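Local atomic coordinates of halocarboxylic acid dehalogenase DehI (Pseudomonas putida, PDB entry 3BJX), a protein that is a group I alpha-haloacid dehalogenase, which probably removes the halogen from 2-haloalkanoic acids by hydrolysis. Residues A[136-141]-A[277-281]; A[142-148]-A[254-259]; A[147-153]-A[247-253]. All coordinates share one frame; numbering follows the deposited sequence.

Overall arrangement
Helix 112-143 ties the three contacts together. It packs on helix 267-299 in contact 1 and ends in contact 2 against the loop 254-259, and the chain that follows it is joined in contact 3 to the end of helix 230-248. The centres of contacts 1 and 2 lie about 10 Å apart, those of 2 and 3 about 12 Å, and those of 1 and 3 about 16 Å. Glu141 links all three: its OE2 makes salt bridges to Arg146 NE at 2.6 Å and to Arg248 NH2 at 2.9 Å. Arg248 also binds a sulfate ion, probably a crystallisation additive. Contacts 2 and 3 share Pro147 and Val148.

Contact 1 (A[136-141]-A[277-281]); sequences ITALSE and LFMYQ
Leu277, Gln281 and Ile136 carry most of this buried helix-helix packing, in which helix 112-143 meets helix 267-299 in an all-helical fold. The local axes run roughly antiparallel, at 146°, and approach to 9.0 Å. Leu277 lies across Leu139 and Ser140 with both branches in use: CD2 reaches Leu139 CB at 3.5 Å, CD1 rests against the Leu139 carbonyl, and Leu277 CB sits 3.6 Å from Ser140 CB. Tyr63 of helix 63-71 covers both leucines and extends the apolar layer.

Ile136 works from one turn earlier through a single methyl. With CG1 beside the backbone N (chi1 -66°), CG2 is left anti to that N and points at the other backbone, 3.5 Å from Gln281 N and 3.8 Å from Tyr280 CB. The tyrosine ring leads away from the interface, and its OH is hydrogen-bonded to His199.

Gln281 brings the polar element into this apolar setting. Its extended chain passes Ser140 and crosses Thr137 at about a right angle, and the two ends of the amide serve different partners. NE2 comes 3.8 Å from Thr137 CG2 and donates to a water, which in turn donates to Thr137 OG1; that hydroxyl is also hydrogen-bonded to Leu133 O of its own helix. With OE1 bonded as well, the rotation of the amide is probably fixed: Ser140 OG donates to Gln281 OE1 at 2.8 Å, approaching from above the carbonyl plane, 65° out of it.

Contact 2 (A[142-148]-A[254-259]); sequences SMQMRPV and AGVQRS
The backbones of Ser142 and Gln257 come within 4.7 Å at CA, and those of Met143 and Arg258 run almost as close, so the loop 254-259 lies directly along the last turn of helix 112-143. Gln257 CA-H points nearly straight at Ser142 O, 3.3 Å from CA to O, with 165° at the hydrogen. Ser142 OG, turned between its backbone N and carbonyl carbon (chi1 55°), is hydrogen-bonded back to Ala138 O and lies 3.3 Å from Gly255 CA; a side chain on that glycine would collide with the hydroxyl. The Gln257 chain bends at chi2 and brings its amide back over the helix end, where NE2 meets Ser142 CB at 3.4 Å and OE1 faces Met145 CA at 3.8 Å. Replacing Gln257 by an alanine takes away this amide and would probably leave Ser142 CB and the Met145 backbone uncovered, with a gap at the helix end.

That end is a Schellman motif: Met145, at positive phi, is its C-prime residue, with Met145 N bonded to Ser142 O and Arg146 N to Glu141 O. Two selenomethionines, Met143 in the last turn and Met145 itself, both cross Arg258 at about a right angle. Met143 SE touches Arg258 CB at 3.9 Å. Met145 SE lies over one face of the Arg258 guanidinium and CG comes 3.4 Å from Arg258 NH2; SE also reaches the Ser259 backbone N. Tyr21 of the second subunit packs on Arg258, while Arg146, paired with Glu141 in its own chain, also forms a salt bridge to Asp194 of that subunit. Farther along, Val148 CG1 meets Ala254 CB at 3.7 Å.

Contact 3 (A[147-153]-A[247-253]); sequences PVGGAEV and VRGLPGS
Two irregular, glycine-rich loops that follow helix ends lie side by side here and are held mainly by backbone bonds: segment 147-153 comes after helix 112-143, and segment 247-253 carries the chain out of helix 230-248. Arg248 crosses to Pro147: its chain bends sharply at chi2 (-96°) and brings NH1 to Pro147 O at 2.6 Å, with 132° at the hydrogen. Pro147 CD lies over one face of the guanidinium, offset toward its rim. NH2 and NE have Glu141 and the sulfate as their partners, and the group is thus held on several sides.

Gly149 N makes a weak bond to Val247 O, and its CA makes a CA-H...O contact with Leu250 O at 3.0 Å. A side chain on Gly149 would run into Gly252 O. That same oxygen accepts a weak bond from Gly150 N at 2.7 Å. A water donates to Ala151 O and accepts from Gly252 N, bridging the loops once more.

Two apolar pairs add to the backbone bonds. Val148 CG1 meets Val247 CG2 at 4.1 Å, and Val153 CG2 rests on Pro251 CB at 4.0 Å. Between them the methyl of Ala151 sits 3.2 Å from Gly249 O, and Ala151 N donates to Leu250 O at 3.1 Å, the straightest bond across the loops (159° at the hydrogen).

Contact 1 (A[136-141]-A[277-281])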
# COMPACT_ATOMS: atom_id res chain seq x y z
N ILE A 136 -0.69 13.65 -0.67
CA ILE A 136 -0.26 12.29 -1.03
C ILE A 136 -1.21 11.61 -2.02
O ILE A 136 -0.76 10.92 -2.94
CB ILE A 136 -0.04 11.44 0.27
CG1 ILE A 136 1.15 11.99 1.11
CG2 ILE A 136 0.05 9.95 -0.02
CD1 ILE A 136 2.38 12.39 0.34
N THR A 137 -2.52 11.82 -1.83
CA THR A 137 -3.54 11.41 -2.81
C THR A 137 -3.44 12.13 -4.16
O THR A 137 -3.54 11.46 -5.19
CB THR A 137 -4.99 11.49 -2.25
OG1 THR A 137 -5.05 10.86 -0.98
CG2 THR A 137 -5.99 10.77 -3.19
N ALA A 138 -3.25 13.47 -4.18
CA ALA A 138 -3.06 14.18 -5.47
C ALA A 138 -1.84 13.63 -6.21
O ALA A 138 -1.89 13.34 -7.41
CB ALA A 138 -2.93 15.69 -5.27
N LEU A 139 -0.75 13.45 -5.46
CA LEU A 139 0.47 12.83 -5.96
C LEU A 139 0.31 11.38 -6.42
O LEU A 139 0.85 11.03 -7.43
CB LEU A 139 1.58 12.94 -4.92
CG LEU A 139 2.08 14.30 -4.40
CD1 LEU A 139 3.39 14.14 -3.67
CD2 LEU A 139 2.20 15.35 -5.49
N SER A 140 -0.42 10.54 -5.67
CA SER A 140 -0.49 9.13 -5.98
C SER A 140 -1.36 8.92 -7.21
O SER A 140 -1.02 8.14 -8.11
CB SER A 140 -1.06 8.33 -4.81
OG SER A 140 -1.22 6.96 -5.17
N GLU A 141 -2.47 9.65 -7.24
CA GLU A 141 -3.44 9.54 -8.32
C GLU A 141 -2.86 9.92 -9.69
O GLU A 141 -3.06 9.22 -10.69
CB GLU A 141 -4.66 10.37 -7.94
CG GLU A 141 -6.01 9.82 -8.34
CD GLU A 141 -6.23 8.35 -8.00
OE1 GLU A 141 -5.77 7.87 -6.95
OE2 GLU A 141 -6.90 7.69 -8.81
N LEU A 277 3.75 6.03 -2.72
CA LEU A 277 2.53 6.86 -2.71
C LEU A 277 1.28 6.07 -2.34
O LEU A 277 0.50 6.51 -1.50
CB LEU A 277 2.36 7.59 -4.05
CG LEU A 277 3.35 8.75 -4.21
CD1 LEU A 277 3.62 9.03 -5.67
CD2 LEU A 277 2.90 10.02 -3.44
N PHE A 278 1.12 4.90 -2.96
CA PHE A 278 0.07 3.95 -2.60
C PHE A 278 0.06 3.69 -1.10
O PHE A 278 -0.94 3.93 -0.43
CB PHE A 278 0.32 2.63 -3.31
CG PHE A 278 -0.79 1.64 -3.15
CD1 PHE A 278 -1.83 1.61 -4.07
CD2 PHE A 278 -0.78 0.72 -2.10
CE1 PHE A 278 -2.85 0.70 -3.93
CE2 PHE A 278 -1.80 -0.21 -1.96
CZ PHE A 278 -2.83 -0.22 -2.89
N MSE A 279 1.18 3.20 -0.58
CA MSE A 279 1.34 2.96 0.85
C MSE A 279 1.00 4.15 1.76
O MSE A 279 0.41 3.97 2.82
CB MSE A 279 2.77 2.52 1.11
CG MSE A 279 3.02 2.10 2.52
SE MSE A 279 4.73 1.22 2.66
CE MSE A 279 5.94 2.76 2.34
N TYR A 280 1.41 5.35 1.37
CA TYR A 280 1.18 6.51 2.22
C TYR A 280 -0.27 7.03 2.22
O TYR A 280 -0.70 7.62 3.19
CB TYR A 280 2.23 7.63 2.04
CG TYR A 280 3.47 7.43 2.89
CD1 TYR A 280 3.44 7.64 4.27
CD2 TYR A 280 4.66 7.00 2.31
CE1 TYR A 280 4.58 7.42 5.05
CE2 TYR A 280 5.80 6.80 3.07
CZ TYR A 280 5.75 7.00 4.43
OH TYR A 280 6.90 6.80 5.17
N GLN A 281 -1.03 6.78 1.15
CA GLN A 281 -2.50 7.00 1.21
C GLN A 281 -3.11 6.29 2.42
O GLN A 281 -3.85 6.89 3.20
CB GLN A 281 -3.19 6.52 -0.06
CG GLN A 281 -2.74 7.20 -1.34
CD GLN A 281 -3.51 6.73 -2.54
OE1 GLN A 281 -3.05 5.89 -3.32
NE2 GLN A 281 -4.69 7.27 -2.72
O HOH W 1 -6.66 8.41 -0.65

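Contact 2 (A[142-148]-A[254-259])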
# COMPACT_ATOMS: atom_id res chain seq x y z
N SER A 142 -2.11 11.03 -9.74
CA SER A 142 -1.47 11.49 -10.97
C SER A 142 -0.28 10.60 -11.37
O SER A 142 -0.06 10.30 -12.56
CB SER A 142 -1.08 12.96 -10.89
OG SER A 142 -0.25 13.23 -9.77
N MSE A 143 0.49 10.18 -10.36
CA MSE A 143 1.52 9.16 -10.54
C MSE A 143 0.97 7.96 -11.30
O MSE A 143 1.65 7.38 -12.14
CB MSE A 143 2.05 8.71 -9.18
CG MSE A 143 3.14 7.66 -9.24
SE MSE A 143 4.66 8.23 -10.36
CE MSE A 143 4.98 9.99 -9.55
N GLN A 144 -0.27 7.59 -10.99
CA GLN A 144 -0.93 6.48 -11.67
C GLN A 144 -1.81 6.86 -12.90
O GLN A 144 -2.67 6.09 -13.30
CB GLN A 144 -1.72 5.64 -10.66
CG GLN A 144 -0.84 4.95 -9.63
CD GLN A 144 -1.67 4.20 -8.61
OE1 GLN A 144 -2.78 3.77 -8.92
NE2 GLN A 144 -1.15 4.02 -7.39
N MSE A 145 -1.57 8.02 -13.51
CA MSE A 145 -2.25 8.44 -14.76
C MSE A 145 -3.79 8.55 -14.66
O MSE A 145 -4.53 8.16 -15.59
CB MSE A 145 -1.87 7.50 -15.91
CG MSE A 145 -0.41 7.10 -15.94
SE MSE A 145 0.64 8.50 -16.75
CE MSE A 145 -0.09 8.46 -18.58
N ARG A 146 -4.26 9.04 -13.53
CA ARG A 146 -5.67 9.35 -13.36
C ARG A 146 -5.79 10.83 -13.06
O ARG A 146 -4.85 11.43 -12.52
CB ARG A 146 -6.35 8.44 -12.31
CG ARG A 146 -6.66 7.02 -12.86
CD ARG A 146 -7.46 6.15 -11.87
NE ARG A 146 -6.71 5.85 -10.66
CZ ARG A 146 -5.97 4.76 -10.46
NH1 ARG A 146 -5.87 3.82 -11.39
NH2 ARG A 146 -5.32 4.62 -9.30
N PRO A 147 -6.91 11.45 -13.46
CA PRO A 147 -7.00 12.92 -13.41
C PRO A 147 -7.06 13.52 -11.99
O PRO A 147 -7.67 12.98 -11.06
CB PRO A 147 -8.27 13.22 -14.22
CG PRO A 147 -9.09 11.99 -14.13
CD PRO A 147 -8.14 10.84 -14.02
N VAL A 148 -6.39 14.66 -11.85
CA VAL A 148 -6.34 15.34 -10.58
C VAL A 148 -6.71 16.79 -10.85
O VAL A 148 -6.00 17.49 -11.56
CB VAL A 148 -4.94 15.20 -9.93
CG1 VAL A 148 -4.86 16.01 -8.69
CG2 VAL A 148 -4.67 13.78 -9.59
N ALA A 254 -2.79 19.53 -9.59
CA ALA A 254 -1.96 19.10 -8.51
C ALA A 254 -1.24 17.86 -9.00
O ALA A 254 -1.61 17.28 -10.04
CB ALA A 254 -2.80 18.80 -7.29
N GLY A 255 -0.21 17.45 -8.28
CA GLY A 255 0.54 16.25 -8.63
C GLY A 255 1.35 16.40 -9.89
O GLY A 255 1.47 17.50 -10.43
N VAL A 256 1.93 15.28 -10.34
CA VAL A 256 2.68 15.21 -11.61
C VAL A 256 2.55 13.80 -12.19
O VAL A 256 2.75 12.80 -11.49
CB VAL A 256 4.18 15.77 -11.49
CG1 VAL A 256 4.92 15.25 -10.27
CG2 VAL A 256 5.00 15.53 -12.75
N GLN A 257 2.15 13.74 -13.46
CA GLN A 257 1.83 12.47 -14.13
C GLN A 257 3.12 11.69 -14.35
O GLN A 257 4.18 12.30 -14.53
CB GLN A 257 1.11 12.71 -15.45
CG GLN A 257 -0.13 13.62 -15.36
CD GLN A 257 -1.44 12.85 -15.17
OE1 GLN A 257 -1.79 11.99 -15.99
NE2 GLN A 257 -2.19 13.18 -14.11
N ARG A 258 3.03 10.36 -14.33
CA ARG A 258 4.21 9.49 -14.45
C ARG A 258 4.92 9.60 -15.80
O ARG A 258 6.13 9.39 -15.89
CB ARG A 258 3.84 8.04 -14.17
CG ARG A 258 4.83 7.01 -14.67
CD ARG A 258 4.49 5.60 -14.18
NE ARG A 258 3.16 5.13 -14.58
CZ ARG A 258 2.84 4.70 -15.80
NH1 ARG A 258 3.74 4.69 -16.78
NH2 ARG A 258 1.59 4.30 -16.04
N SER A 259 4.16 9.92 -16.85
CA SER A 259 4.74 10.17 -18.16
C SER A 259 5.74 11.34 -18.14
O SER A 259 6.76 11.31 -18.84
CB SER A 259 3.64 10.41 -19.21
OG SER A 259 2.70 11.40 -18.79

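Contact 3 (A[147-153]-A[247-253])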
# COMPACT_ATOMS: atom_id res chain seq x y z
N PRO A 147 -6.91 11.45 -13.46
CA PRO A 147 -7.00 12.92 -13.41
C PRO A 147 -7.06 13.52 -11.99
O PRO A 147 -7.67 12.98 -11.06
CB PRO A 147 -8.27 13.22 -14.22
CG PRO A 147 -9.09 11.99 -14.13
CD PRO A 147 -8.14 10.84 -14.02
N VAL A 148 -6.39 14.66 -11.85
CA VAL A 148 -6.34 15.34 -10.58
C VAL A 148 -6.71 16.79 -10.85
O VAL A 148 -6.00 17.49 -11.56
CB VAL A 148 -4.94 15.20 -9.93
CG1 VAL A 148 -4.86 16.01 -8.69
CG2 VAL A 148 -4.67 13.78 -9.59
N GLY A 149 -7.85 17.22 -10.30
CA GLY A 149 -8.33 18.58 -10.48
C GLY A 149 -8.87 18.91 -11.86
O GLY A 149 -9.24 18.01 -12.63
N GLY A 150 -8.90 20.21 -12.17
CA GLY A 150 -9.45 20.72 -13.42
C GLY A 150 -10.95 20.92 -13.27
O GLY A 150 -11.67 21.14 -14.25
N ALA A 151 -11.42 20.84 -12.04
CA ALA A 151 -12.84 20.90 -11.78
C ALA A 151 -13.35 22.34 -11.86
O ALA A 151 -12.57 23.30 -11.79
CB ALA A 151 -13.16 20.29 -10.43
N GLU A 152 -14.66 22.46 -12.05
CA GLU A 152 -15.37 23.74 -12.06
C GLU A 152 -15.83 24.11 -10.66
O GLU A 152 -16.76 23.51 -10.13
CB GLU A 152 -16.57 23.64 -13.00
CG GLU A 152 -16.39 24.40 -14.29
CD GLU A 152 -16.70 25.87 -14.11
OE1 GLU A 152 -17.89 26.19 -13.83
OE2 GLU A 152 -15.75 26.69 -14.23
N VAL A 153 -15.18 25.12 -10.09
CA VAL A 153 -15.31 25.48 -8.67
C VAL A 153 -15.61 27.00 -8.54
O VAL A 153 -15.07 27.82 -9.28
CB VAL A 153 -14.00 25.05 -7.88
CG1 VAL A 153 -14.01 25.48 -6.43
CG2 VAL A 153 -13.80 23.54 -7.97
N VAL A 247 -9.64 14.92 -4.38
CA VAL A 247 -8.59 15.43 -5.29
C VAL A 247 -9.03 15.57 -6.75
O VAL A 247 -8.47 16.40 -7.46
CB VAL A 247 -7.15 14.78 -5.17
CG1 VAL A 247 -6.82 14.42 -3.72
CG2 VAL A 247 -6.96 13.59 -6.12
N ARG A 248 -10.00 14.76 -7.18
CA ARG A 248 -10.60 14.88 -8.52
C ARG A 248 -11.27 16.22 -8.73
O ARG A 248 -11.21 16.77 -9.83
CB ARG A 248 -11.68 13.84 -8.76
CG ARG A 248 -11.19 12.47 -8.91
CD ARG A 248 -11.00 12.03 -10.36
NE ARG A 248 -10.70 10.59 -10.29
CZ ARG A 248 -9.51 10.06 -10.02
NH1 ARG A 248 -8.43 10.81 -9.88
NH2 ARG A 248 -9.41 8.75 -9.91
N GLY A 249 -11.94 16.69 -7.67
CA GLY A 249 -12.74 17.92 -7.68
C GLY A 249 -11.91 19.15 -7.39
O GLY A 249 -12.43 20.26 -7.31
N LEU A 250 -10.60 18.97 -7.23
CA LEU A 250 -9.75 20.12 -6.94
C LEU A 250 -9.87 21.15 -8.08
O LEU A 250 -10.06 20.77 -9.25
CB LEU A 250 -8.30 19.70 -6.76
CG LEU A 250 -7.79 19.40 -5.35
CD1 LEU A 250 -6.42 18.75 -5.41
CD2 LEU A 250 -7.71 20.69 -4.52
N PRO A 251 -9.82 22.46 -7.74
CA PRO A 251 -9.63 23.45 -8.79
C PRO A 251 -8.15 23.48 -9.20
O PRO A 251 -7.26 23.22 -8.37
CB PRO A 251 -10.02 24.77 -8.09
CG PRO A 251 -9.74 24.54 -6.66
CD PRO A 251 -9.94 23.07 -6.40
N GLY A 252 -7.89 23.79 -10.47
CA GLY A 252 -6.53 23.82 -10.97
C GLY A 252 -5.95 22.43 -11.10
O GLY A 252 -6.67 21.47 -11.36
N SER A 253 -4.64 22.32 -10.92
CA SER A 253 -3.91 21.07 -11.06
C SER A 253 -3.08 20.81 -9.82
O SER A 253 -2.70 21.74 -9.09
CB SER A 253 -3.00 21.12 -12.29
OG SER A 253 -3.77 21.36 -13.46
O HOH W 2 -10.14 23.92 -12.61